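Local coordinates for AtGH3.15 acyl acid amido synthetase (Arabidopsis thaliana, PDB 6E1Q), which joins glutamine, and possibly cysteine, to the auxin precursor indole-3-butyric acid in an ATP-dependent reaction, and likewise conjugates the herbicide 2,4-DB, at residues 539-544 with 564-569; 462-467 with 555-560; 477-482 with 529-534; 449-454 with 504-509. One frame throughout, in Å; residues are numbered along the deposited sequence.

Interaction 1: residues 539-544 with 564-569; sequences DELMNF and EEALKI
Leu541 and Ala566 mark the closest passage of two nearly antiparallel helices, whose short axes run 9.9 Å apart at 161°, with the two CA atoms separated by 6.4 Å. This is an antiparallel helix pair: helices 537-547 and 564-571 lie next to each other in the C-terminal region, joined by a long loop. Packing is apolar, and no hydrogen bond crosses between the segments. Phe544 carries much of it. With CG anti to the backbone N (chi1 171°), its ring extends across the gap and lays one face over Ala566 CA and Glu565 O, while CE2 touches Ala566 CB at 3.6 Å. The same methyl is approached by Leu541 CD1, also at 3.6 Å, so Phe544 and Leu541 both touch Ala566 CB. An alanine in place of Phe544 would keep CB beside Ile569 but would probably open a gap over Ala566, whose methyl would lose the ring as a neighbour. Further along, Glu540 and Ile569 meet tip to tip; the carboxylate also reaches outside the pair, as OE1 is hydrogen-bonded to Asn573 ND2. Glu540 CD rests 3.6 Å from Ile569 CG2.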
loop_
_atom_site.group_PDB
_atom_site.type_symbol
_atom_site.label_atom_id
_atom_site.label_comp_id
_atom_site.label_asym_id
_atom_site.label_seq_id
_atom_site.Cartn_x
_atom_site.Cartn_y
_atom_site.Cartn_z
ATOM N N ASP A 539 12.339 9.859 8.729
ATOM C CA ASP A 539 11.581 9.595 9.953
ATOM C C ASP A 539 11.121 10.883 10.621
ATOM O O ASP A 539 10.004 10.943 11.141
ATOM C CB ASP A 539 12.404 8.774 10.932
ATOM C CG ASP A 539 12.584 7.374 10.473
ATOM O OD1 ASP A 539 11.920 7.003 9.478
ATOM O OD2 ASP A 539 13.360 6.642 11.110
ATOM N N GLU A 540 11.963 11.922 10.627
ATOM C CA GLU A 540 11.506 13.216 11.130
ATOM C C GLU A 540 10.338 13.734 10.301
ATOM O O GLU A 540 9.356 14.252 10.845
ATOM C CB GLU A 540 12.653 14.239 11.132
ATOM C CG GLU A 540 12.220 15.648 11.625
ATOM C CD GLU A 540 13.377 16.666 11.702
ATOM O OE1 GLU A 540 14.533 16.285 11.437
ATOM O OE2 GLU A 540 13.131 17.850 12.030
ATOM N N LEU A 541 10.435 13.607 8.979
ATOM C CA LEU A 541 9.339 14.013 8.115
ATOM C C LEU A 541 8.079 13.252 8.477
ATOM O O LEU A 541 7.005 13.838 8.643
ATOM C CB LEU A 541 9.712 13.773 6.645
ATOM C CG LEU A 541 8.659 14.221 5.622
ATOM C CD1 LEU A 541 8.482 15.755 5.663
ATOM C CD2 LEU A 541 9.018 13.775 4.222
ATOM N N MET A 542 8.207 11.935 8.628
ATOM C CA MET A 542 7.059 11.103 8.951
ATOM C C MET A 542 6.426 11.517 10.271
ATOM O O MET A 542 5.197 11.645 10.364
ATOM C CB MET A 542 7.487 9.636 8.999
ATOM C CG MET A 542 6.531 8.763 9.783
ATOM S SD MET A 542 6.665 7.037 9.370
ATOM C CE MET A 542 7.843 6.740 10.650
ATOM N N ASN A 543 7.247 11.730 11.304
ATOM C CA ASN A 543 6.700 12.078 12.616
ATOM C C ASN A 543 6.003 13.430 12.575
ATOM O O ASN A 543 5.057 13.680 13.340
ATOM C CB ASN A 543 7.811 12.071 13.670
ATOM C CG ASN A 543 8.283 10.665 14.003
ATOM O OD1 ASN A 543 7.525 9.702 13.897
ATOM N ND2 ASN A 543 9.531 10.543 14.432
ATOM N N PHE A 544 6.456 14.308 11.683
ATOM C CA PHE A 544 5.781 15.580 11.486
ATOM C C PHE A 544 4.344 15.364 11.018
ATOM O O PHE A 544 3.402 15.946 11.570
ATOM C CB PHE A 544 6.570 16.422 10.479
ATOM C CG PHE A 544 5.848 17.651 10.043
ATOM C CD1 PHE A 544 5.809 18.772 10.854
ATOM C CD2 PHE A 544 5.182 17.676 8.825
ATOM C CE1 PHE A 544 5.125 19.905 10.453
ATOM C CE2 PHE A 544 4.494 18.805 8.416
ATOM C CZ PHE A 544 4.465 19.918 9.228
ATOM N N GLU A 564 4.740 24.006 4.288
ATOM C CA GLU A 564 5.917 24.798 4.622
ATOM C C GLU A 564 6.644 24.264 5.851
ATOM O O GLU A 564 7.866 24.400 5.947
ATOM C CB GLU A 564 5.522 26.263 4.831
ATOM C CG GLU A 564 5.267 27.053 3.541
ATOM C CD GLU A 564 6.468 27.072 2.599
ATOM O OE1 GLU A 564 6.269 27.241 1.374
ATOM O OE2 GLU A 564 7.611 26.923 3.080
ATOM N N GLU A 565 5.922 23.669 6.804
ATOM C CA GLU A 565 6.610 23.115 7.968
ATOM C C GLU A 565 7.345 21.825 7.616
ATOM O O GLU A 565 8.421 21.556 8.158
ATOM C CB GLU A 565 5.628 22.890 9.119
ATOM C CG GLU A 565 5.157 24.146 9.864
ATOM C CD GLU A 565 3.645 24.190 10.012
ATOM O OE1 GLU A 565 2.935 24.237 8.985
ATOM O OE2 GLU A 565 3.163 24.152 11.163
ATOM N N ALA A 566 6.823 21.039 6.679
ATOM C CA ALA A 566 7.581 19.869 6.249
ATOM C C ALA A 566 8.793 20.277 5.411
ATOM O O ALA A 566 9.880 19.697 5.548
ATOM C CB ALA A 566 6.666 18.916 5.488
ATOM N N LEU A 567 8.629 21.290 4.551
ATOM C CA LEU A 567 9.755 21.786 3.760
ATOM C C LEU A 567 10.861 22.308 4.659
ATOM O O LEU A 567 12.046 22.056 4.423
ATOM C CB LEU A 567 9.295 22.895 2.821
ATOM C CG LEU A 567 8.414 22.440 1.673
ATOM C CD1 LEU A 567 8.086 23.632 0.783
ATOM C CD2 LEU A 567 9.115 21.341 0.917
ATOM N N LYS A 568 10.494 23.062 5.690
ATOM C CA LYS A 568 11.497 23.544 6.630
ATOM C C LYS A 568 12.190 22.383 7.337
ATOM O O LYS A 568 13.375 22.468 7.675
ATOM C CB LYS A 568 10.830 24.507 7.614
ATOM C CG LYS A 568 11.749 25.083 8.674
ATOM C CD LYS A 568 11.016 26.131 9.501
ATOM C CE LYS A 568 11.119 25.879 10.999
ATOM N NZ LYS A 568 12.447 25.334 11.460
ATOM N N ILE A 569 11.488 21.274 7.520
ATOM C CA ILE A 569 12.107 20.092 8.109
ATOM C C ILE A 569 13.111 19.461 7.145
ATOM O O ILE A 569 14.205 19.046 7.547
ATOM C CB ILE A 569 11.033 19.080 8.530
ATOM C CG1 ILE A 569 10.284 19.583 9.777
ATOM C CG2 ILE A 569 11.665 17.690 8.713
ATOM C CD1 ILE A 569 9.484 18.511 10.482
#

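Interaction 2: residues 462-467 with 555-560; sequences LMDFTS and YKTPRS
Asp464 and Arg559 form the charged part of this contact, a salt bridge in which Arg559 NH1 donates to Asp464 OD1 at 2.8 Å. The acceptor lies near the guanidinium plane, although carboxylate and guanidinium are turned 85° against each other. NH1 also donates to Phe465 O at 3.0 Å, again near that plane, so one nitrogen grips a side chain and a backbone carbonyl. A water adds a second link, donating to Asp464 OD1 and accepting from Arg559 NH2 at 3.0 Å.

The stacking is equally specific. The guanidinium lies flat on Phe465, planes 3° apart and centres 4.3 Å apart, as an off-centre cation-pi pair. A bend at chi2 (-44°) puts CD over the same ring as a CH-pi contact. A leucine in place of Arg559 would probably leave the Asp464 carboxylate without its countercharge and Phe465 without its flat cover.

Strand 461-470 is an outer strand of the four-stranded C-terminal sheet, and the irregular segment 555-560 runs beside it. Arg559 NE bonds to Thr304 OG1, tying this edge to a loop in the N-terminal part of the chain; the Arg559 side chain stays about 11 Å from that of the ATP-binding Thr302.

Hydroxyl groups make the remaining bonds. Thr557 OG1, meeting Asp464 tip to tip, donates to the syn side of OD2 at 2.7 Å, from out of the carboxylate plane. Thr466 OG1 donates to Pro558 O at 2.7 Å from a position tilted out of the carbonyl plane. Ser467 OG instead lies in the carbonyl plane of Arg559 O, 2.8 Å away and on a lone pair.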
loop_
_atom_site.group_PDB
_atom_site.type_symbol
_atom_site.label_atom_id
_atom_site.label_comp_id
_atom_site.label_asym_id
_atom_site.label_seq_id
_atom_site.Cartn_x
_atom_site.Cartn_y
_atom_site.Cartn_z
ATOM N N LEU A 462 20.149 4.568 -2.054
ATOM C CA LEU A 462 19.152 5.584 -1.760
ATOM C C LEU A 462 18.108 4.968 -0.829
ATOM O O LEU A 462 17.471 3.974 -1.189
ATOM C CB LEU A 462 18.527 6.094 -3.058
ATOM C CG LEU A 462 17.397 7.096 -2.874
ATOM C CD1 LEU A 462 17.934 8.376 -2.208
ATOM C CD2 LEU A 462 16.740 7.396 -4.242
ATOM N N MET A 463 17.953 5.525 0.378
ATOM C CA MET A 463 16.990 4.948 1.320
ATOM C C MET A 463 15.580 5.488 1.124
ATOM O O MET A 463 14.608 4.744 1.286
ATOM C CB MET A 463 17.433 5.196 2.753
ATOM C CG MET A 463 18.917 4.906 2.962
ATOM S SD MET A 463 19.344 3.151 2.934
ATOM C CE MET A 463 18.721 2.608 4.523
ATOM N N ASP A 464 15.440 6.778 0.824
ATOM C CA ASP A 464 14.128 7.373 0.589
ATOM C C ASP A 464 14.364 8.691 -0.133
ATOM O O ASP A 464 15.482 9.214 -0.133
ATOM C CB ASP A 464 13.349 7.608 1.906
ATOM C CG ASP A 464 11.839 7.329 1.770
ATOM O OD1 ASP A 464 11.345 7.200 0.639
ATOM O OD2 ASP A 464 11.158 7.151 2.797
ATOM N N PHE A 465 13.303 9.231 -0.732
ATOM C CA PHE A 465 13.394 10.529 -1.382
ATOM C C PHE A 465 12.038 11.219 -1.367
ATOM O O PHE A 465 10.993 10.583 -1.233
ATOM C CB PHE A 465 13.895 10.417 -2.827
ATOM C CG PHE A 465 12.843 9.954 -3.789
ATOM C CD1 PHE A 465 12.633 8.597 -4.002
ATOM C CD2 PHE A 465 12.067 10.872 -4.480
ATOM C CE1 PHE A 465 11.668 8.163 -4.895
ATOM C CE2 PHE A 465 11.085 10.446 -5.361
ATOM C CZ PHE A 465 10.884 9.096 -5.559
ATOM N N THR A 466 12.079 12.540 -1.483
ATOM C CA THR A 466 10.921 13.373 -1.796
ATOM C C THR A 466 11.427 14.549 -2.629
ATOM O O THR A 466 12.582 14.559 -3.060
ATOM C CB THR A 466 10.187 13.819 -0.530
ATOM O OG1 THR A 466 8.916 14.374 -0.895
ATOM C CG2 THR A 466 10.993 14.845 0.235
ATOM N N SER A 467 10.563 15.540 -2.867
ATOM C CA SER A 467 10.910 16.604 -3.799
ATOM C C SER A 467 10.048 17.838 -3.549
ATOM O O SER A 467 9.036 17.795 -2.846
ATOM C CB SER A 467 10.770 16.126 -5.252
ATOM O OG SER A 467 9.416 15.932 -5.612
ATOM N N TYR A 555 0.681 5.435 6.481
ATOM C CA TYR A 555 1.651 6.454 6.090
ATOM C C TYR A 555 2.547 5.949 4.965
ATOM O O TYR A 555 3.075 4.832 5.024
ATOM C CB TYR A 555 2.513 6.888 7.275
ATOM C CG TYR A 555 3.528 7.933 6.865
ATOM C CD1 TYR A 555 3.203 9.293 6.896
ATOM C CD2 TYR A 555 4.797 7.566 6.415
ATOM C CE1 TYR A 555 4.130 10.265 6.499
ATOM C CE2 TYR A 555 5.723 8.525 6.019
ATOM C CZ TYR A 555 5.383 9.877 6.065
ATOM O OH TYR A 555 6.301 10.845 5.672
ATOM N N LYS A 556 2.725 6.786 3.943
ATOM C CA LYS A 556 3.732 6.585 2.914
ATOM C C LYS A 556 4.511 7.876 2.762
ATOM O O LYS A 556 3.946 8.967 2.871
ATOM C CB LYS A 556 3.119 6.216 1.549
ATOM C CG LYS A 556 1.864 5.369 1.598
ATOM C CD LYS A 556 1.326 5.157 0.187
ATOM C CE LYS A 556 -0.159 4.877 0.186
ATOM N NZ LYS A 556 -0.489 3.616 -0.517
ATOM N N THR A 557 5.799 7.755 2.491
ATOM C CA THR A 557 6.565 8.954 2.188
ATOM C C THR A 557 5.979 9.652 0.965
ATOM O O THR A 557 5.945 9.054 -0.120
ATOM C CB THR A 557 8.034 8.615 1.951
ATOM O OG1 THR A 557 8.560 7.969 3.121
ATOM C CG2 THR A 557 8.820 9.892 1.686
ATOM N N PRO A 558 5.461 10.869 1.096
ATOM C CA PRO A 558 4.972 11.580 -0.095
ATOM C C PRO A 558 6.148 11.897 -1.003
ATOM O O PRO A 558 7.233 12.248 -0.534
ATOM C CB PRO A 558 4.349 12.857 0.480
ATOM C CG PRO A 558 5.165 13.109 1.721
ATOM C CD PRO A 558 5.521 11.745 2.281
ATOM N N ARG A 559 5.941 11.755 -2.303
ATOM C CA ARG A 559 7.045 11.963 -3.235
ATOM C C ARG A 559 7.264 13.428 -3.602
ATOM O O ARG A 559 8.259 13.748 -4.256
ATOM C CB ARG A 559 6.826 11.134 -4.491
ATOM C CG ARG A 559 6.825 9.651 -4.222
ATOM C CD ARG A 559 7.956 9.252 -3.290
ATOM N NE ARG A 559 8.116 7.800 -3.231
ATOM C CZ ARG A 559 8.999 7.167 -2.460
ATOM N NH1 ARG A 559 9.815 7.847 -1.658
ATOM N NH2 ARG A 559 9.074 5.845 -2.501
ATOM N N SER A 560 6.359 14.324 -3.227
ATOM C CA SER A 560 6.695 15.739 -3.208
ATOM C C SER A 560 5.975 16.389 -2.038
ATOM O O SER A 560 4.943 15.897 -1.575
ATOM C CB SER A 560 6.344 16.435 -4.529
ATOM O OG SER A 560 4.954 16.591 -4.644
HETATM O O HOH W 1 11.852 5.316 -1.564
#

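Interaction 3: residues 477-482 with 529-534; sequences HYVIYW and EIKVVK
Ile480 and Ile530 are paired at the middle of a parallel beta arrangement, the two inner strands of the four-stranded sheet; because helices 497-510 and 513-522 lie between them in sequence, the connection is a beta-alpha-beta crossover. Four parallel bridges run from Val479-Glu529 to Trp482-Val532. Five backbone bonds alternate across them, among them Ile480 N to Glu529 O at 2.8 Å and Trp482 N to Lys531 O at 2.9 Å.

On the side of the sheet where Trp482 and Ile530 project, the isoleucine lies over one indole face. Its CD1 sits 4.0 Å from the centroid of the Trp482 six-membered ring and only 10° off the normal, a CH-pi contact, and its CG2 reaches Trp482 CG at 3.8 Å. Helix 497-510 covers this side.

On the other side, Lys531 and Tyr481 lie side by side, pointing the same way. Val479 CG1 sits over the Tyr481 ring, toward its rim, and presses tightly on Lys531 CD at 3.5 Å. The Lys531 ammonium continues to a salt bridge with Glu571. Glu529, its CG anti to the backbone N and its chain extended, carries its carboxylate to His477, whose NE2 donates to Glu529 OE1 at 2.8 Å; the bond is fairly straight (161°), with ring and carboxylate nearly coplanar, 17° apart.

The NE2 donor implies a proton on that nitrogen. Glu529 OE2 also lies close to Glu577 OE2, which would probably raise the proton affinity of one carboxylate; the His477 bond, and in part the long Lys531 NZ to Glu529 OE2 pair, may offset this.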
loop_
_atom_site.group_PDB
_atom_site.type_symbol
_atom_site.label_atom_id
_atom_site.label_comp_id
_atom_site.label_asym_id
_atom_site.label_seq_id
_atom_site.Cartn_x
_atom_site.Cartn_y
_atom_site.Cartn_z
ATOM N N HIS A 477 13.273 25.528 -10.466
ATOM C CA HIS A 477 13.871 24.217 -10.698
ATOM C C HIS A 477 13.390 23.222 -9.646
ATOM O O HIS A 477 12.877 23.596 -8.589
ATOM C CB HIS A 477 15.400 24.290 -10.726
ATOM C CG HIS A 477 16.026 24.482 -9.380
ATOM N ND1 HIS A 477 16.065 25.703 -8.742
ATOM C CD2 HIS A 477 16.641 23.605 -8.551
ATOM C CE1 HIS A 477 16.686 25.573 -7.583
ATOM N NE2 HIS A 477 17.041 24.308 -7.440
ATOM N N TYR A 478 13.547 21.942 -9.969
ATOM C CA TYR A 478 13.189 20.869 -9.059
ATOM C C TYR A 478 14.284 20.655 -8.028
ATOM O O TYR A 478 15.478 20.726 -8.336
ATOM C CB TYR A 478 12.969 19.559 -9.808
ATOM C CG TYR A 478 11.782 19.515 -10.734
ATOM C CD1 TYR A 478 10.907 20.584 -10.844
ATOM C CD2 TYR A 478 11.539 18.385 -11.506
ATOM C CE1 TYR A 478 9.821 20.523 -11.702
ATOM C CE2 TYR A 478 10.460 18.314 -12.349
ATOM C CZ TYR A 478 9.608 19.384 -12.452
ATOM O OH TYR A 478 8.537 19.309 -13.308
ATOM N N VAL A 479 13.861 20.363 -6.803
ATOM C CA VAL A 479 14.728 19.925 -5.718
ATOM C C VAL A 479 14.317 18.505 -5.340
ATOM O O VAL A 479 13.160 18.278 -4.961
ATOM C CB VAL A 479 14.610 20.856 -4.498
ATOM C CG1 VAL A 479 15.357 20.264 -3.322
ATOM C CG2 VAL A 479 15.131 22.246 -4.822
ATOM N N ILE A 480 15.256 17.559 -5.419
ATOM C CA ILE A 480 15.035 16.191 -4.942
ATOM C C ILE A 480 15.873 15.950 -3.687
ATOM O O ILE A 480 17.100 16.109 -3.709
ATOM C CB ILE A 480 15.357 15.149 -6.024
ATOM C CG1 ILE A 480 14.943 15.662 -7.401
ATOM C CG2 ILE A 480 14.667 13.829 -5.704
ATOM C CD1 ILE A 480 13.449 15.724 -7.622
ATOM N N TYR A 481 15.217 15.545 -2.594
ATOM C CA TYR A 481 15.909 15.205 -1.351
ATOM C C TYR A 481 16.227 13.709 -1.329
ATOM O O TYR A 481 15.322 12.877 -1.422
ATOM C CB TYR A 481 15.067 15.579 -0.125
ATOM C CG TYR A 481 14.710 17.051 -0.031
ATOM C CD1 TYR A 481 15.572 17.963 0.569
ATOM C CD2 TYR A 481 13.508 17.527 -0.551
ATOM C CE1 TYR A 481 15.246 19.323 0.646
ATOM C CE2 TYR A 481 13.174 18.877 -0.478
ATOM C CZ TYR A 481 14.044 19.761 0.125
ATOM O OH TYR A 481 13.695 21.080 0.188
ATOM N N TRP A 482 17.500 13.371 -1.157
ATOM C CA TRP A 482 17.976 11.992 -1.160
ATOM C C TRP A 482 18.556 11.665 0.211
ATOM O O TRP A 482 19.484 12.338 0.671
ATOM C CB TRP A 482 19.049 11.783 -2.240
ATOM C CG TRP A 482 18.509 11.421 -3.601
ATOM C CD1 TRP A 482 17.237 11.586 -4.045
ATOM C CD2 TRP A 482 19.238 10.822 -4.678
ATOM N NE1 TRP A 482 17.123 11.134 -5.338
ATOM C CE2 TRP A 482 18.336 10.654 -5.748
ATOM C CE3 TRP A 482 20.563 10.412 -4.840
ATOM C CZ2 TRP A 482 18.711 10.088 -6.962
ATOM C CZ3 TRP A 482 20.941 9.845 -6.053
ATOM C CH2 TRP A 482 20.015 9.681 -7.090
ATOM N N GLU A 529 18.289 19.870 -8.987
ATOM C CA GLU A 529 19.140 19.872 -7.810
ATOM C C GLU A 529 18.809 18.671 -6.946
ATOM O O GLU A 529 17.636 18.404 -6.676
ATOM C CB GLU A 529 18.938 21.159 -7.009
ATOM C CG GLU A 529 19.706 21.222 -5.711
ATOM C CD GLU A 529 19.655 22.618 -5.086
ATOM O OE1 GLU A 529 18.845 23.456 -5.545
ATOM O OE2 GLU A 529 20.430 22.874 -4.143
ATOM N N ILE A 530 19.837 17.956 -6.503
ATOM C CA ILE A 530 19.685 16.905 -5.511
ATOM C C ILE A 530 20.352 17.382 -4.234
ATOM O O ILE A 530 21.525 17.791 -4.250
ATOM C CB ILE A 530 20.274 15.562 -5.974
ATOM C CG1 ILE A 530 19.468 14.999 -7.146
ATOM C CG2 ILE A 530 20.306 14.569 -4.803
ATOM C CD1 ILE A 530 20.057 13.725 -7.748
ATOM N N LYS A 531 19.598 17.350 -3.136
ATOM C CA LYS A 531 20.112 17.672 -1.813
ATOM C C LYS A 531 20.153 16.387 -0.999
ATOM O O LYS A 531 19.139 15.692 -0.871
ATOM C CB LYS A 531 19.256 18.740 -1.130
ATOM C CG LYS A 531 19.211 20.085 -1.886
ATOM C CD LYS A 531 18.129 21.033 -1.350
ATOM C CE LYS A 531 18.663 22.432 -1.133
ATOM N NZ LYS A 531 17.757 23.508 -1.611
ATOM N N VAL A 532 21.335 16.043 -0.505
ATOM C CA VAL A 532 21.487 14.876 0.353
ATOM C C VAL A 532 21.151 15.271 1.785
ATOM O O VAL A 532 21.695 16.245 2.316
ATOM C CB VAL A 532 22.908 14.311 0.241
ATOM C CG1 VAL A 532 23.116 13.182 1.228
ATOM C CG2 VAL A 532 23.144 13.826 -1.182
ATOM N N VAL A 533 20.242 14.534 2.409
ATOM C CA VAL A 533 19.824 14.842 3.773
ATOM C C VAL A 533 20.419 13.814 4.720
ATOM O O VAL A 533 20.669 12.664 4.346
ATOM C CB VAL A 533 18.291 14.908 3.904
ATOM C CG1 VAL A 533 17.773 16.127 3.168
ATOM C CG2 VAL A 533 17.653 13.635 3.337
ATOM N N LYS A 534 20.671 14.252 5.953
ATOM C CA LYS A 534 21.224 13.379 6.979
ATOM C C LYS A 534 20.309 12.177 7.220
ATOM O O LYS A 534 19.087 12.268 7.048
ATOM C CB LYS A 534 21.418 14.161 8.282
ATOM C CG LYS A 534 22.635 13.742 9.108
ATOM C CD LYS A 534 22.634 14.336 10.522
ATOM C CE LYS A 534 24.045 14.793 10.926
ATOM N NZ LYS A 534 24.109 15.304 12.320
#

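Interaction 4: residues 449-454 with 504-509; sequences TNAKLL and CFTVEE
Ala451 and Thr506 face each other where two helical segments draw close, their CA atoms 5.1 Å apart. Ala451 CB and Thr506 CB both point across the gap and meet at 4.0 Å. Thr506 is turned so that its methyl, CG2, is anti to the backbone N and directed at the opposing backbone, resting 3.8 Å from Ala451 CA. Thr506 CG2 also lies 4.0 Å from Asn450 CB. The hydroxyl takes another direction: Thr506 OG1 (chi1 -56°) is held by a hydrogen bond to Glu502 O in its own helix, and Leu454 crosses it obliquely with CD2 at 3.7 Å. The Thr506 side chain is thus divided, a methyl toward Ala451 and a hydroxyl beside Leu454.

The Ala451 methyl presses next to Thr506 on Val507, whose CG2 approaches Ala451 CB at 3.4 Å, tighter than usual carbon contact. Asn450 contributes its CB to this packing, while its amide OD1 is hydrogen-bonded to Ser510 OG and Lys446 NZ. No hydrogen bond joins the two segments themselves, so the approach depends on small or branched groups fitting together. Helices 441-452 and 497-510 pack here beside one another on the Trp482 side of the C-terminal sheet, an arrangement typical of a layered alpha/beta domain.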
loop_
_atom_site.group_PDB
_atom_site.type_symbol
_atom_site.label_atom_id
_atom_site.label_comp_id
_atom_site.label_asym_id
_atom_site.label_seq_id
_atom_site.Cartn_x
_atom_site.Cartn_y
_atom_site.Cartn_z
ATOM N N THR A 449 14.765 5.965 -9.894
ATOM C CA THR A 449 15.260 4.605 -10.118
ATOM C C THR A 449 16.463 4.580 -11.055
ATOM O O THR A 449 17.484 3.945 -10.758
ATOM C CB THR A 449 14.126 3.743 -10.677
ATOM O OG1 THR A 449 13.155 3.518 -9.645
ATOM C CG2 THR A 449 14.646 2.394 -11.212
ATOM N N ASN A 450 16.346 5.237 -12.218
ATOM C CA ASN A 450 17.480 5.300 -13.138
ATOM C C ASN A 450 18.679 5.960 -12.487
ATOM O O ASN A 450 19.812 5.483 -12.624
ATOM C CB ASN A 450 17.117 6.073 -14.408
ATOM C CG ASN A 450 16.123 5.341 -15.287
ATOM O OD1 ASN A 450 15.393 5.965 -16.065
ATOM N ND2 ASN A 450 16.102 4.025 -15.187
ATOM N N ALA A 451 18.456 7.071 -11.780
ATOM C CA ALA A 451 19.597 7.804 -11.235
ATOM C C ALA A 451 20.233 7.065 -10.065
ATOM O O ALA A 451 21.458 7.072 -9.918
ATOM C CB ALA A 451 19.173 9.210 -10.811
ATOM N N LYS A 452 19.430 6.434 -9.208
ATOM C CA LYS A 452 20.040 5.847 -8.010
ATOM C C LYS A 452 20.907 4.638 -8.344
ATOM O O LYS A 452 21.808 4.293 -7.568
ATOM C CB LYS A 452 18.965 5.475 -6.991
ATOM C CG LYS A 452 18.133 4.230 -7.363
ATOM C CD LYS A 452 17.128 3.911 -6.254
ATOM C CE LYS A 452 16.260 2.718 -6.592
ATOM N NZ LYS A 452 15.342 2.366 -5.454
ATOM N N LEU A 453 20.669 4.007 -9.493
ATOM C CA LEU A 453 21.529 2.923 -9.958
ATOM C C LEU A 453 22.988 3.348 -10.058
ATOM O O LEU A 453 23.893 2.528 -9.846
ATOM C CB LEU A 453 21.043 2.438 -11.319
ATOM C CG LEU A 453 21.320 0.975 -11.592
ATOM C CD1 LEU A 453 20.276 0.137 -10.844
ATOM C CD2 LEU A 453 21.280 0.731 -13.088
ATOM N N LEU A 454 23.247 4.621 -10.363
ATOM C CA LEU A 454 24.630 5.072 -10.494
ATOM C C LEU A 454 25.393 4.979 -9.182
ATOM O O LEU A 454 26.625 5.001 -9.196
ATOM C CB LEU A 454 24.674 6.509 -11.001
ATOM C CG LEU A 454 24.668 6.681 -12.529
ATOM C CD1 LEU A 454 23.467 5.994 -13.159
ATOM C CD2 LEU A 454 24.684 8.150 -12.880
ATOM N N CYS A 504 22.042 13.876 -10.881
ATOM C CA CYS A 504 21.130 14.971 -11.189
ATOM C C CYS A 504 20.709 14.927 -12.647
ATOM O O CYS A 504 19.516 15.000 -12.969
ATOM C CB CYS A 504 21.793 16.311 -10.880
ATOM S SG CYS A 504 22.020 16.653 -9.155
ATOM N N PHE A 505 21.691 14.795 -13.541
ATOM C CA PHE A 505 21.405 14.745 -14.969
ATOM C C PHE A 505 20.534 13.548 -15.329
ATOM O O PHE A 505 19.639 13.655 -16.177
ATOM C CB PHE A 505 22.709 14.689 -15.749
ATOM C CG PHE A 505 22.529 14.372 -17.179
ATOM C CD1 PHE A 505 22.026 15.329 -18.051
ATOM C CD2 PHE A 505 22.857 13.113 -17.671
ATOM C CE1 PHE A 505 21.868 15.048 -19.409
ATOM C CE2 PHE A 505 22.690 12.815 -19.021
ATOM C CZ PHE A 505 22.197 13.785 -19.893
ATOM N N THR A 506 20.785 12.398 -14.698
ATOM C CA THR A 506 20.090 11.178 -15.091
ATOM C C THR A 506 18.613 11.262 -14.753
ATOM O O THR A 506 17.774 10.769 -15.512
ATOM C CB THR A 506 20.745 9.973 -14.414
ATOM O OG1 THR A 506 22.130 9.971 -14.755
ATOM C CG2 THR A 506 20.124 8.659 -14.878
ATOM N N VAL A 507 18.274 11.874 -13.614
ATOM C CA VAL A 507 16.875 12.200 -13.339
ATOM C C VAL A 507 16.306 13.056 -14.460
ATOM O O VAL A 507 15.233 12.769 -15.004
ATOM C CB VAL A 507 16.726 12.922 -11.989
ATOM C CG1 VAL A 507 15.241 13.175 -11.703
ATOM C CG2 VAL A 507 17.337 12.125 -10.868
ATOM N N GLU A 508 17.011 14.142 -14.801
ATOM C CA GLU A 508 16.491 15.073 -15.800
ATOM C C GLU A 508 16.284 14.391 -17.137
ATOM O O GLU A 508 15.263 14.602 -17.800
ATOM C CB GLU A 508 17.439 16.249 -15.984
ATOM C CG GLU A 508 17.524 17.170 -14.808
ATOM C CD GLU A 508 18.031 18.531 -15.214
ATOM O OE1 GLU A 508 19.197 18.616 -15.661
ATOM O OE2 GLU A 508 17.266 19.507 -15.100
ATOM N N GLU A 509 17.254 13.576 -17.554
ATOM C CA GLU A 509 17.171 12.912 -18.844
ATOM C C GLU A 509 16.012 11.934 -18.881
ATOM O O GLU A 509 15.547 11.576 -19.969
ATOM C CB GLU A 509 18.509 12.209 -19.136
ATOM C CG GLU A 509 18.584 11.387 -20.414
ATOM C CD GLU A 509 18.779 12.229 -21.673
ATOM O OE1 GLU A 509 18.877 13.471 -21.567
ATOM O OE2 GLU A 509 18.838 11.641 -22.775
#

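Four contacts tie together the C-terminal region. Interaction 4 opens first, at helix 441-452, and closes its loop on helix 497-510. Interaction 2 starts within that loop, on strand 461-470, and closes only at 555-560, so the two cross. Interaction 3 joins strands 477-485 and 529-533; it is nested inside interaction 2 and crosses interaction 4. Interaction 1 begins after interactions 3 and 4 have closed, pairing helices 537-547 and 564-571, and crosses interaction 2. Interactions 2 and 3 share the sheet, through Thr466 O and Tyr481 N. Trp482 joins interaction 3 to Ala451 of interaction 4, whereas Tyr555 brings interaction 2 against Met542 of interaction 1.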